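Local coordinates for sensor protein CpxA (Vibrio parahaemolyticus, PDB 3V67), which is probably a membrane-bound sensor histidine kinase that phosphorylates itself on histidine using ATP, seen here as its periplasmic sensing domain of PAS fold, at residues E15-I20 with G106-V111; R57-F60 with N66-T69; L78-N83 with G100-A105; E89-P94 with E116-V121. One frame throughout, in Å; residues are numbered along the deposited sequence.

Contact 1 of 4, residues E15-I20 with G106-V111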
loop_
_atom_site.group_PDB
_atom_site.type_symbol
_atom_site.label_atom_id
_atom_site.label_comp_id
_atom_site.label_asym_id
_atom_site.label_seq_id
_atom_site.Cartn_x
_atom_site.Cartn_y
_atom_site.Cartn_z
ATOM N N GLU A 15 -7.903 -0.054 -5.967
ATOM C CA GLU A 15 -8.597 -1.318 -6.176
ATOM C C GLU A 15 -9.404 -1.703 -4.940
ATOM O O GLU A 15 -10.553 -2.140 -5.044
ATOM C CB GLU A 15 -7.604 -2.429 -6.534
ATOM C CG GLU A 15 -6.365 -2.488 -5.642
ATOM C CD GLU A 15 -5.229 -1.615 -6.149
ATOM O OE1 GLU A 15 -5.275 -1.200 -7.327
ATOM O OE2 GLU A 15 -4.290 -1.345 -5.371
ATOM N N HIS A 16 -8.792 -1.525 -3.774
ATOM C CA HIS A 16 -9.452 -1.815 -2.511
ATOM C C HIS A 16 -10.645 -0.891 -2.306
ATOM O O HIS A 16 -11.732 -1.350 -1.967
ATOM C CB HIS A 16 -8.468 -1.699 -1.342
ATOM C CG HIS A 16 -7.417 -2.766 -1.325
ATOM N ND1 HIS A 16 -6.730 -3.116 -0.182
ATOM C CD2 HIS A 16 -6.933 -3.560 -2.310
ATOM C CE1 HIS A 16 -5.871 -4.079 -0.462
ATOM N NE2 HIS A 16 -5.974 -4.368 -1.747
ATOM N N TYR A 17 -10.444 0.407 -2.522
ATOM C CA TYR A 17 -11.521 1.375 -2.344
ATOM C C TYR A 17 -12.680 1.127 -3.309
ATOM O O TYR A 17 -13.848 1.168 -2.916
ATOM C CB TYR A 17 -11.006 2.809 -2.488
ATOM C CG TYR A 17 -12.115 3.838 -2.490
ATOM C CD1 TYR A 17 -12.728 4.234 -1.308
ATOM C CD2 TYR A 17 -12.561 4.403 -3.678
ATOM C CE1 TYR A 17 -13.750 5.170 -1.311
ATOM C CE2 TYR A 17 -13.579 5.338 -3.690
ATOM C CZ TYR A 17 -14.169 5.716 -2.506
ATOM O OH TYR A 17 -15.181 6.646 -2.519
ATOM N N GLN A 18 -12.345 0.874 -4.570
ATOM C CA GLN A 18 -13.331 0.542 -5.595
ATOM C C GLN A 18 -14.137 -0.688 -5.186
ATOM O O GLN A 18 -15.371 -0.703 -5.288
ATOM C CB GLN A 18 -12.634 0.308 -6.938
ATOM C CG GLN A 18 -13.320 -0.702 -7.849
ATOM C CD GLN A 18 -14.487 -0.111 -8.620
ATOM O OE1 GLN A 18 -15.536 0.182 -8.045
ATOM N NE2 GLN A 18 -14.311 0.064 -9.930
ATOM N N ARG A 19 -13.432 -1.704 -4.694
ATOM C CA ARG A 19 -14.083 -2.907 -4.193
ATOM C C ARG A 19 -15.058 -2.577 -3.068
ATOM O O ARG A 19 -16.215 -2.982 -3.114
ATOM C CB ARG A 19 -13.050 -3.919 -3.707
ATOM C CG ARG A 19 -13.668 -5.140 -3.050
ATOM C CD ARG A 19 -14.548 -5.909 -4.028
ATOM N NE ARG A 19 -13.855 -7.061 -4.598
ATOM C CZ ARG A 19 -13.158 -7.036 -5.729
ATOM N NH1 ARG A 19 -13.056 -5.913 -6.427
ATOM N NH2 ARG A 19 -12.562 -8.137 -6.163
ATOM N N ILE A 20 -14.580 -1.839 -2.070
ATOM C CA ILE A 20 -15.395 -1.418 -0.933
ATOM C C ILE A 20 -16.675 -0.721 -1.383
ATOM O O ILE A 20 -17.760 -0.986 -0.859
ATOM C CB ILE A 20 -14.606 -0.474 -0.005
ATOM C CG1 ILE A 20 -13.470 -1.232 0.683
ATOM C CG2 ILE A 20 -15.522 0.158 1.033
ATOM C CD1 ILE A 20 -12.564 -0.350 1.514
ATOM N N GLY A 106 -12.105 2.895 5.957
ATOM C CA GLY A 106 -13.394 3.567 5.940
ATOM C C GLY A 106 -13.292 5.022 6.369
ATOM O O GLY A 106 -12.193 5.549 6.532
ATOM N N PRO A 107 -14.441 5.686 6.554
ATOM C CA PRO A 107 -15.774 5.127 6.335
ATOM C C PRO A 107 -16.251 5.392 4.919
ATOM O O PRO A 107 -15.733 6.303 4.269
ATOM C CB PRO A 107 -16.632 5.941 7.298
ATOM C CG PRO A 107 -15.996 7.290 7.285
ATOM C CD PRO A 107 -14.508 7.036 7.146
ATOM N N VAL A 108 -17.227 4.616 4.452
ATOM C CA VAL A 108 -17.954 4.967 3.233
ATOM C C VAL A 108 -19.440 5.058 3.558
ATOM O O VAL A 108 -19.959 4.240 4.310
ATOM C CB VAL A 108 -17.713 3.961 2.074
ATOM C CG1 VAL A 108 -16.251 3.983 1.645
ATOM C CG2 VAL A 108 -18.138 2.553 2.462
ATOM N N PRO A 109 -20.130 6.067 3.011
ATOM C CA PRO A 109 -21.553 6.212 3.332
ATOM C C PRO A 109 -22.373 5.013 2.872
ATOM O O PRO A 109 -22.059 4.405 1.852
ATOM C CB PRO A 109 -21.962 7.467 2.557
ATOM C CG PRO A 109 -20.918 7.630 1.496
ATOM C CD PRO A 109 -19.654 7.121 2.100
ATOM N N ILE A 110 -23.405 4.671 3.634
ATOM C CA ILE A 110 -24.294 3.582 3.258
ATOM C C ILE A 110 -25.704 3.857 3.763
ATOM O O ILE A 110 -25.887 4.524 4.775
ATOM C CB ILE A 110 -23.780 2.215 3.776
ATOM C CG1 ILE A 110 -24.453 1.061 3.025
ATOM C CG2 ILE A 110 -23.973 2.092 5.284
ATOM C CD1 ILE A 110 -23.917 -0.313 3.390
ATOM N N VAL A 111 -26.702 3.371 3.036
ATOM C CA VAL A 111 -28.084 3.540 3.457
ATOM C C VAL A 111 -28.723 2.183 3.705
ATOM O O VAL A 111 -28.893 1.384 2.779
ATOM C CB VAL A 111 -28.917 4.311 2.417
ATOM C CG1 VAL A 111 -30.375 4.363 2.845
ATOM C CG2 VAL A 111 -28.359 5.714 2.220
#

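Contact 2 of 4, residues R57-F60 with N66-T69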
loop_
_atom_site.group_PDB
_atom_site.type_symbol
_atom_site.label_atom_id
_atom_site.label_comp_id
_atom_site.label_asym_id
_atom_site.label_seq_id
_atom_site.Cartn_x
_atom_site.Cartn_y
_atom_site.Cartn_z
ATOM N N ARG A 57 -14.129 -8.409 7.348
ATOM C CA ARG A 57 -15.288 -8.188 8.193
ATOM C C ARG A 57 -15.864 -6.790 7.997
ATOM O O ARG A 57 -15.148 -5.800 8.076
ATOM C CB ARG A 57 -14.911 -8.389 9.658
ATOM C CG ARG A 57 -15.993 -7.949 10.612
ATOM C CD ARG A 57 -15.670 -8.310 12.042
ATOM N NE ARG A 57 -16.704 -7.807 12.937
ATOM C CZ ARG A 57 -16.651 -7.886 14.262
ATOM N NH1 ARG A 57 -15.607 -8.454 14.852
ATOM N NH2 ARG A 57 -17.643 -7.396 14.995
ATOM N N VAL A 58 -17.165 -6.712 7.750
ATOM C CA VAL A 58 -17.821 -5.423 7.570
ATOM C C VAL A 58 -18.321 -4.849 8.897
ATOM O O VAL A 58 -19.042 -5.516 9.635
ATOM C CB VAL A 58 -18.983 -5.524 6.564
ATOM C CG1 VAL A 58 -19.769 -4.231 6.531
ATOM C CG2 VAL A 58 -18.451 -5.866 5.176
ATOM N N PHE A 59 -17.913 -3.617 9.198
ATOM C CA PHE A 59 -18.372 -2.913 10.393
ATOM C C PHE A 59 -19.273 -1.747 10.000
ATOM O O PHE A 59 -19.239 -1.277 8.865
ATOM C CB PHE A 59 -17.196 -2.330 11.173
ATOM C CG PHE A 59 -16.415 -3.332 11.982
ATOM C CD1 PHE A 59 -16.739 -3.581 13.306
ATOM C CD2 PHE A 59 -15.323 -3.984 11.432
ATOM C CE1 PHE A 59 -16.000 -4.476 14.059
ATOM C CE2 PHE A 59 -14.582 -4.881 12.181
ATOM C CZ PHE A 59 -14.921 -5.126 13.494
ATOM N N PHE A 60 -20.052 -1.261 10.958
ATOM C CA PHE A 60 -20.913 -0.115 10.726
ATOM C C PHE A 60 -20.822 0.874 11.875
ATOM O O PHE A 60 -20.489 0.503 12.995
ATOM C CB PHE A 60 -22.365 -0.562 10.544
ATOM C CG PHE A 60 -22.589 -1.399 9.318
ATOM C CD1 PHE A 60 -22.698 -0.804 8.073
ATOM C CD2 PHE A 60 -22.688 -2.779 9.409
ATOM C CE1 PHE A 60 -22.899 -1.569 6.939
ATOM C CE2 PHE A 60 -22.893 -3.547 8.282
ATOM C CZ PHE A 60 -23.000 -2.940 7.044
ATOM N N ASN A 66 -20.677 6.176 17.065
ATOM C CA ASN A 66 -21.010 4.907 17.706
ATOM C C ASN A 66 -20.925 3.718 16.749
ATOM O O ASN A 66 -21.543 3.726 15.689
ATOM C CB ASN A 66 -22.399 4.984 18.348
ATOM C CG ASN A 66 -22.647 6.314 19.043
ATOM O OD1 ASN A 66 -22.089 6.590 20.106
ATOM N ND2 ASN A 66 -23.490 7.145 18.440
ATOM N N VAL A 67 -20.150 2.702 17.125
ATOM C CA VAL A 67 -20.045 1.476 16.338
ATOM C C VAL A 67 -21.309 0.634 16.503
ATOM O O VAL A 67 -21.772 0.417 17.621
ATOM C CB VAL A 67 -18.810 0.636 16.754
ATOM C CG1 VAL A 67 -18.750 -0.666 15.964
ATOM C CG2 VAL A 67 -17.530 1.432 16.561
ATOM N N LEU A 68 -21.865 0.165 15.390
ATOM C CA LEU A 68 -23.085 -0.634 15.422
ATOM C C LEU A 68 -22.800 -2.071 15.023
ATOM O O LEU A 68 -22.462 -2.347 13.877
ATOM C CB LEU A 68 -24.129 -0.057 14.476
ATOM C CG LEU A 68 -24.425 1.430 14.625
ATOM C CD1 LEU A 68 -25.495 1.861 13.634
ATOM C CD2 LEU A 68 -24.842 1.749 16.050
ATOM N N THR A 69 -22.951 -2.986 15.975
ATOM C CA THR A 69 -22.715 -4.402 15.724
ATOM C C THR A 69 -23.381 -5.262 16.785
ATOM O O THR A 69 -23.584 -4.813 17.910
ATOM C CB THR A 69 -21.197 -4.714 15.665
ATOM O OG1 THR A 69 -20.988 -6.060 15.217
ATOM C CG2 THR A 69 -20.562 -4.521 17.038
HETATM O O HOH W 1 -20.476 -3.838 12.629
#

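Contact 3 of 4, residues L78-N83 with G100-A105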
loop_
_atom_site.group_PDB
_atom_site.type_symbol
_atom_site.label_atom_id
_atom_site.label_comp_id
_atom_site.label_asym_id
_atom_site.label_seq_id
_atom_site.Cartn_x
_atom_site.Cartn_y
_atom_site.Cartn_z
ATOM N N LEU A 78 -13.045 -5.443 17.504
ATOM C CA LEU A 78 -14.005 -4.474 18.015
ATOM C C LEU A 78 -13.302 -3.251 18.607
ATOM O O LEU A 78 -13.705 -2.106 18.361
ATOM C CB LEU A 78 -14.906 -5.141 19.056
ATOM C CG LEU A 78 -16.275 -4.520 19.319
ATOM C CD1 LEU A 78 -16.693 -3.616 18.171
ATOM C CD2 LEU A 78 -17.298 -5.627 19.525
ATOM N N ARG A 79 -12.250 -3.502 19.384
ATOM C CA ARG A 79 -11.425 -2.430 19.931
ATOM C C ARG A 79 -10.817 -1.590 18.812
ATOM O O ARG A 79 -10.887 -0.353 18.830
ATOM C CB ARG A 79 -10.308 -3.008 20.801
ATOM C CG ARG A 79 -10.644 -3.104 22.280
ATOM C CD ARG A 79 -10.967 -4.526 22.692
ATOM N NE ARG A 79 -9.905 -5.455 22.318
ATOM C CZ ARG A 79 -9.651 -6.593 22.956
ATOM N NH1 ARG A 79 -10.377 -6.937 24.010
ATOM N NH2 ARG A 79 -8.666 -7.382 22.547
ATOM N N ALA A 80 -10.224 -2.276 17.839
ATOM C CA ALA A 80 -9.605 -1.613 16.700
ATOM C C ALA A 80 -10.618 -0.749 15.955
ATOM O O ALA A 80 -10.328 0.398 15.614
ATOM C CB ALA A 80 -8.986 -2.640 15.760
ATOM N N MET A 81 -11.808 -1.297 15.718
ATOM C CA MET A 81 -12.855 -0.551 15.021
ATOM C C MET A 81 -13.283 0.695 15.784
ATOM O O MET A 81 -13.385 1.774 15.201
ATOM C CB MET A 81 -14.073 -1.429 14.727
ATOM C CG MET A 81 -15.248 -0.659 14.128
ATOM S SD MET A 81 -14.815 0.356 12.693
ATOM C CE MET A 81 -14.084 -0.857 11.612
ATOM N N GLN A 82 -13.536 0.545 17.081
ATOM C CA GLN A 82 -13.928 1.685 17.905
ATOM C C GLN A 82 -12.878 2.788 17.846
ATOM O O GLN A 82 -13.196 3.965 17.603
ATOM C CB GLN A 82 -14.156 1.255 19.354
ATOM C CG GLN A 82 -14.300 2.410 20.338
ATOM C CD GLN A 82 -15.631 3.140 20.224
ATOM O OE1 GLN A 82 -16.414 2.902 19.304
ATOM N NE2 GLN A 82 -15.894 4.030 21.172
ATOM N N ASN A 83 -11.625 2.394 18.061
ATOM C CA ASN A 83 -10.520 3.334 17.966
ATOM C C ASN A 83 -10.502 4.048 16.619
ATOM O O ASN A 83 -10.340 5.266 16.564
ATOM C CB ASN A 83 -9.184 2.633 18.207
ATOM C CG ASN A 83 -8.013 3.594 18.179
ATOM O OD1 ASN A 83 -7.449 3.872 17.123
ATOM N ND2 ASN A 83 -7.647 4.115 19.346
ATOM N N GLY A 100 -1.867 -3.500 14.717
ATOM C CA GLY A 100 -1.082 -4.717 14.763
ATOM C C GLY A 100 -0.938 -5.282 13.363
ATOM O O GLY A 100 -0.142 -4.794 12.563
ATOM N N ARG A 101 -1.725 -6.307 13.065
ATOM C CA ARG A 101 -1.734 -6.907 11.738
ATOM C C ARG A 101 -3.117 -6.770 11.115
ATOM O O ARG A 101 -3.388 -7.338 10.058
ATOM C CB ARG A 101 -1.341 -8.384 11.816
ATOM C CG ARG A 101 0.126 -8.632 12.143
ATOM C CD ARG A 101 0.985 -8.647 10.888
ATOM N NE ARG A 101 2.364 -9.041 11.173
ATOM C CZ ARG A 101 2.786 -10.301 11.244
ATOM N NH1 ARG A 101 1.933 -11.299 11.056
ATOM N NH2 ARG A 101 4.058 -10.563 11.508
ATOM N N TYR A 102 -3.988 -6.012 11.774
ATOM C CA TYR A 102 -5.367 -5.858 11.321
ATOM C C TYR A 102 -5.626 -4.462 10.764
ATOM O O TYR A 102 -5.724 -3.492 11.512
ATOM C CB TYR A 102 -6.334 -6.151 12.468
ATOM C CG TYR A 102 -7.767 -6.375 12.040
ATOM C CD1 TYR A 102 -8.120 -7.485 11.282
ATOM C CD2 TYR A 102 -8.770 -5.486 12.407
ATOM C CE1 TYR A 102 -9.428 -7.697 10.893
ATOM C CE2 TYR A 102 -10.083 -5.692 12.023
ATOM C CZ TYR A 102 -10.406 -6.800 11.267
ATOM O OH TYR A 102 -11.711 -7.012 10.882
ATOM N N MET A 103 -5.735 -4.371 9.443
ATOM C CA MET A 103 -6.009 -3.105 8.776
ATOM C C MET A 103 -7.501 -2.785 8.787
ATOM O O MET A 103 -8.339 -3.671 8.618
ATOM C CB MET A 103 -5.514 -3.148 7.330
ATOM C CG MET A 103 -5.603 -1.814 6.607
ATOM S SD MET A 103 -4.253 -0.712 7.060
ATOM C CE MET A 103 -2.918 -1.445 6.129
ATOM N N ILE A 104 -7.829 -1.515 8.981
ATOM C CA ILE A 104 -9.216 -1.075 8.957
ATOM C C ILE A 104 -9.400 0.108 8.019
ATOM O O ILE A 104 -8.689 1.110 8.127
ATOM C CB ILE A 104 -9.703 -0.697 10.360
ATOM C CG1 ILE A 104 -9.901 -1.963 11.197
ATOM C CG2 ILE A 104 -10.994 0.098 10.276
ATOM C CD1 ILE A 104 -10.441 -1.702 12.571
ATOM N N ALA A 105 -10.356 -0.012 7.101
ATOM C CA ALA A 105 -10.577 1.016 6.092
ATOM C C ALA A 105 -11.995 1.583 6.132
ATOM O O ALA A 105 -12.966 0.847 6.314
ATOM C CB ALA A 105 -10.263 0.464 4.704
#

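Contact 4 of 4, residues E89-P94 with E116-V121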
loop_
_atom_site.group_PDB
_atom_site.type_symbol
_atom_site.label_atom_id
_atom_site.label_comp_id
_atom_site.label_asym_id
_atom_site.label_seq_id
_atom_site.Cartn_x
_atom_site.Cartn_y
_atom_site.Cartn_z
ATOM N N GLU A 89 -10.533 11.871 11.140
ATOM C CA GLU A 89 -10.336 13.311 11.076
ATOM C C GLU A 89 -11.338 13.961 10.131
ATOM O O GLU A 89 -11.802 15.074 10.376
ATOM C CB GLU A 89 -8.909 13.632 10.637
ATOM C CG GLU A 89 -7.853 13.144 11.609
ATOM C CD GLU A 89 -6.493 13.014 10.963
ATOM O OE1 GLU A 89 -6.395 13.238 9.738
ATOM O OE2 GLU A 89 -5.523 12.683 11.676
ATOM N N ASP A 90 -11.673 13.262 9.054
ATOM C CA ASP A 90 -12.619 13.783 8.075
ATOM C C ASP A 90 -13.521 12.670 7.548
ATOM O O ASP A 90 -13.050 11.719 6.920
ATOM C CB ASP A 90 -11.869 14.459 6.926
ATOM C CG ASP A 90 -12.782 15.276 6.020
ATOM O OD1 ASP A 90 -13.956 14.898 5.824
ATOM O OD2 ASP A 90 -12.313 16.302 5.491
ATOM N N TYR A 91 -14.820 12.806 7.794
ATOM C CA TYR A 91 -15.792 11.788 7.406
ATOM C C TYR A 91 -16.070 11.739 5.905
ATOM O O TYR A 91 -16.878 10.932 5.445
ATOM C CB TYR A 91 -17.097 11.978 8.183
ATOM C CG TYR A 91 -17.053 11.387 9.572
ATOM C CD1 TYR A 91 -17.738 10.219 9.870
ATOM C CD2 TYR A 91 -16.308 11.982 10.581
ATOM C CE1 TYR A 91 -17.696 9.668 11.135
ATOM C CE2 TYR A 91 -16.258 11.433 11.848
ATOM C CZ TYR A 91 -16.955 10.278 12.119
ATOM O OH TYR A 91 -16.911 9.728 13.378
ATOM N N ASN A 92 -15.398 12.595 5.145
ATOM C CA ASN A 92 -15.592 12.646 3.702
ATOM C C ASN A 92 -14.431 12.014 2.934
ATOM O O ASN A 92 -14.514 11.817 1.721
ATOM C CB ASN A 92 -15.817 14.089 3.246
ATOM C CG ASN A 92 -16.402 14.177 1.850
ATOM O OD1 ASN A 92 -17.599 13.969 1.652
ATOM N ND2 ASN A 92 -15.560 14.494 0.873
ATOM N N LYS A 93 -13.353 11.698 3.648
ATOM C CA LYS A 93 -12.208 11.023 3.047
ATOM C C LYS A 93 -11.933 9.682 3.721
ATOM O O LYS A 93 -11.468 9.636 4.859
ATOM C CB LYS A 93 -10.957 11.902 3.112
ATOM C CG LYS A 93 -11.193 13.262 3.723
ATOM C CD LYS A 93 -11.135 14.359 2.680
ATOM C CE LYS A 93 -9.699 14.707 2.321
ATOM N NZ LYS A 93 -8.955 15.266 3.487
ATOM N N PRO A 94 -12.233 8.582 3.018
ATOM C CA PRO A 94 -11.933 7.236 3.512
ATOM C C PRO A 94 -10.432 7.010 3.605
ATOM O O PRO A 94 -9.697 7.331 2.670
ATOM C CB PRO A 94 -12.528 6.325 2.435
ATOM C CG PRO A 94 -13.553 7.166 1.746
ATOM C CD PRO A 94 -12.986 8.551 1.756
ATOM N N GLU A 116 -29.155 6.669 7.285
ATOM C CA GLU A 116 -27.828 7.004 6.777
ATOM C C GLU A 116 -26.740 6.638 7.781
ATOM O O GLU A 116 -26.633 7.235 8.857
ATOM C CB GLU A 116 -27.740 8.488 6.418
ATOM C CG GLU A 116 -28.424 8.851 5.114
ATOM C CD GLU A 116 -28.379 10.343 4.835
ATOM O OE1 GLU A 116 -28.288 11.127 5.803
ATOM O OE2 GLU A 116 -28.433 10.732 3.649
ATOM N N LEU A 117 -25.934 5.649 7.412
ATOM C CA LEU A 117 -24.880 5.133 8.272
ATOM C C LEU A 117 -23.547 5.120 7.538
ATOM O O LEU A 117 -23.441 5.591 6.404
ATOM C CB LEU A 117 -25.219 3.712 8.718
ATOM C CG LEU A 117 -26.603 3.512 9.334
ATOM C CD1 LEU A 117 -26.852 2.037 9.601
ATOM C CD2 LEU A 117 -26.744 4.331 10.611
ATOM N N LEU A 118 -22.533 4.561 8.189
ATOM C CA LEU A 118 -21.207 4.461 7.599
ATOM C C LEU A 118 -20.688 3.032 7.684
ATOM O O LEU A 118 -20.846 2.359 8.702
ATOM C CB LEU A 118 -20.246 5.426 8.292
ATOM C CG LEU A 118 -20.653 6.898 8.195
ATOM C CD1 LEU A 118 -20.073 7.686 9.350
ATOM C CD2 LEU A 118 -20.205 7.486 6.860
ATOM N N MET A 119 -20.072 2.580 6.599
ATOM C CA MET A 119 -19.558 1.227 6.489
ATOM C C MET A 119 -18.037 1.238 6.527
ATOM O O MET A 119 -17.388 2.173 6.041
ATOM C CB MET A 119 -20.041 0.576 5.189
ATOM C CG MET A 119 -19.845 -0.934 5.133
ATOM S SD MET A 119 -20.128 -1.628 3.490
ATOM C CE MET A 119 -18.522 -1.377 2.747
ATOM N N TYR A 120 -17.479 0.187 7.111
ATOM C CA TYR A 120 -16.042 0.042 7.250
ATOM C C TYR A 120 -15.692 -1.404 6.936
ATOM O O TYR A 120 -16.555 -2.283 6.990
ATOM C CB TYR A 120 -15.611 0.348 8.682
ATOM C CG TYR A 120 -16.089 1.667 9.248
ATOM C CD1 TYR A 120 -15.234 2.761 9.325
ATOM C CD2 TYR A 120 -17.383 1.811 9.738
ATOM C CE1 TYR A 120 -15.658 3.966 9.857
ATOM C CE2 TYR A 120 -17.820 3.017 10.267
ATOM C CZ TYR A 120 -16.954 4.088 10.326
ATOM O OH TYR A 120 -17.381 5.285 10.852
ATOM N N VAL A 121 -14.428 -1.655 6.616
ATOM C CA VAL A 121 -13.972 -3.014 6.351
ATOM C C VAL A 121 -12.673 -3.301 7.095
ATOM O O VAL A 121 -11.685 -2.584 6.941
ATOM C CB VAL A 121 -13.774 -3.273 4.836
ATOM C CG1 VAL A 121 -13.237 -4.671 4.604
ATOM C CG2 VAL A 121 -15.078 -3.080 4.082
#

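Contact 1 of 4, residues E15-I20 with G106-V111
Tyr17 and Ile20 of helix 14-30 come down on Val108 of strand 102-112, a helix-on-sheet packing within the PAS fold of the periplasmic domain. The contact across the two segments is entirely apolar and small, burying 128 Å² in all, and the backbones stay well apart: the nearest CA atoms, those of Ile20 and Val108, are 8.0 Å from each other. One turn of helix supplies both residues.

Polar bonds to the strand come from neighbours. Further along the same helix, Arg24 NH1 donates to Pro109 O and Gln28 binds Val111 N, while Val108 and Ile110 are paired through their backbones with strand 115-124. Ile20 and Val108 also both touch Met119 of that strand, which makes them part of the core between helix and sheet.

With CG1 anti to the carbonyl carbon (chi1 -68°), Ile20 turns its other branch to the valine: Ile20 CG2 is 3.8 Å from Val108 CG2 and 3.9 Å from Val108 CG1, so one methyl rests against both branches. The aromatic contact is lighter: Tyr17 passes alongside Val108, running the opposite way, and its ring carbon CE1 lies 4.0 Å from Val108 CG1.

Contact 2 of 4, residues R57-F60 with N66-T69
Phe60 and Leu68 face each other where strand 57-61 turns back toward the short strand 67-68, a beta hairpin at one margin of the antiparallel sheet of this PAS domain. The two segments run 136° apart end to end, and the CA atoms of Phe60 and Leu68 come within 5.2 Å. Leu68 N donates to Phe60 O at 2.8 Å in a nearly straight bond, 171° at the hydrogen, although the donor stands above the carbonyl plane. In the reverse direction a water takes over: it donates to Leu68 O and accepts weakly from Phe60 N, joining strands that splay apart here.

Val67 contributes through its side chain as well. Its CG1 lies 3.6 Å from Phe60 O and 4.4 Å from Phe59 CD1, while the valine also touches helix 75-87.

Arg57 and Thr69 meet at the far end, crossing at about a right angle. Their main polar partners lie elsewhere: Arg57 NH1 bonds Gln77 and Thr69 OG1 bonds Glu45. The arginine chain is extended from CG to NE, which sets the guanidinium beside Phe59, whose CZ is 3.2 Å above the guanidinium plane, toward its rim, and brings NH2 edge-on to 3.6 Å from Thr69 OG1.

Contact 3 of 4, residues L78-N83 with G100-A105
Ala80 and Met81 face Ile104 where the helical segment 78-83 lies over strand 102-105, the two axes 9.4 Å apart at closest approach and their directions differing by 38°. The strand runs broadly the same way as the helix, and the nearest CA atoms belong to Met81 and Ile104.

Ile104 carries the contact with both its methyls. Its CD1, at the end of the longer branch, reaches the helix backbone itself, 3.5 Å from Met81 N, and lies 3.6 Å from Ala80 CB. The shorter branch meets the methionine side chain: Ile104 CG2 is 3.5 Å from Met81 CE, tighter than usual for two carbons. Met81 gets there by leaving the backbone with CG anti to N (chi1 174°) and then bending at both following torsions, which folds the terminal methyl back toward the strand. The same CE lies 3.9 Å from Ile104 CD1, so both branches of the isoleucine are engaged by the methionine.

Tyr102 adds a lighter touch two residues earlier on the strand. Ala80 CB comes to the edge of its ring, near the ring plane, with CD2 the closest atom at 4.4 Å.

All four touching residues are buried, and the helix closes over this face of the sheet, a helix-on-sheet packing in the PAS fold of the periplasmic domain. On the strand side, Tyr102 also packs on Arg57 and Phe59. Ala80 reaches Tyr99 of strand 95-99, and Met81 reaches Phe59 of strand 57-61 and Val67 of strand 67-68, so the helix spans strands well apart in the sheet order.

Contact 4 of 4, residues E89-P94 with E116-V121
Tyr91 and Leu118 meet at about a right angle, the leucine pointing from strand 115-124 into the edge of the tyrosine ring. Leu118 CD1 lies in the ring plane, 3.5 Å from Tyr91 CD1 and 3.6 Å from Tyr91 CE1, so a single methyl sits against one side of the ring rather than over a face. With CG anti to the carbonyl carbon (chi1 -60°), the Leu118 side chain extends to the loop and its CD1 meets the ring edge, while the two backbones remain far apart, with CA atoms of Tyr91 and Leu118 9.1 Å from each other.

Tyr120, two residues on, reaches the same ring from an oblique direction, its OH 4.4 Å from Tyr91 CE1. That hydroxyl has its polar partner elsewhere, in a hydrogen bond with Ser61 OG.

The loop joining helix 75-87 to strand 95-99 presents Tyr91 on a type I beta turn from Asp90 to Lys93. An Asx turn shapes the same stretch: Asp90 OD1 accepts from Asn92 N at 2.8 Å, on the anti side, tilted 29° out of the carboxylate plane. Leu118 also packs on Pro107 of the neighbouring strand in this PAS-fold sheet, and on Tyr63.

Between loop and strand, then, the attraction is essentially van der Waals, from a methyl on an aromatic edge. The polar bonds lie within the turn at Asp90 and between Tyr120 OH and Ser61, not between loop and strand.

In the fold
The four contacts are built round the antiparallel sheet of one PAS-fold sensor domain. Contacts 1 and 3 both use strand 102-112, at centres about 16 Å apart: helix 14-30 packs on it in the first and helix 75-87 in the third. Contact 2 forms the hairpin of strands 57-61 and 67-68, which follows helix 14-30 and precedes helix 75-87 in the chain. Contact 4 brings the loop after that helix onto strand 115-124, which lies between strands 102-112 and 57-61; its centre is about 8 Å from that of contact 1. Contacts 1, 3 and 4 thus bring segments distant in sequence onto the central strands, while contact 2 finishes the edge of the sheet.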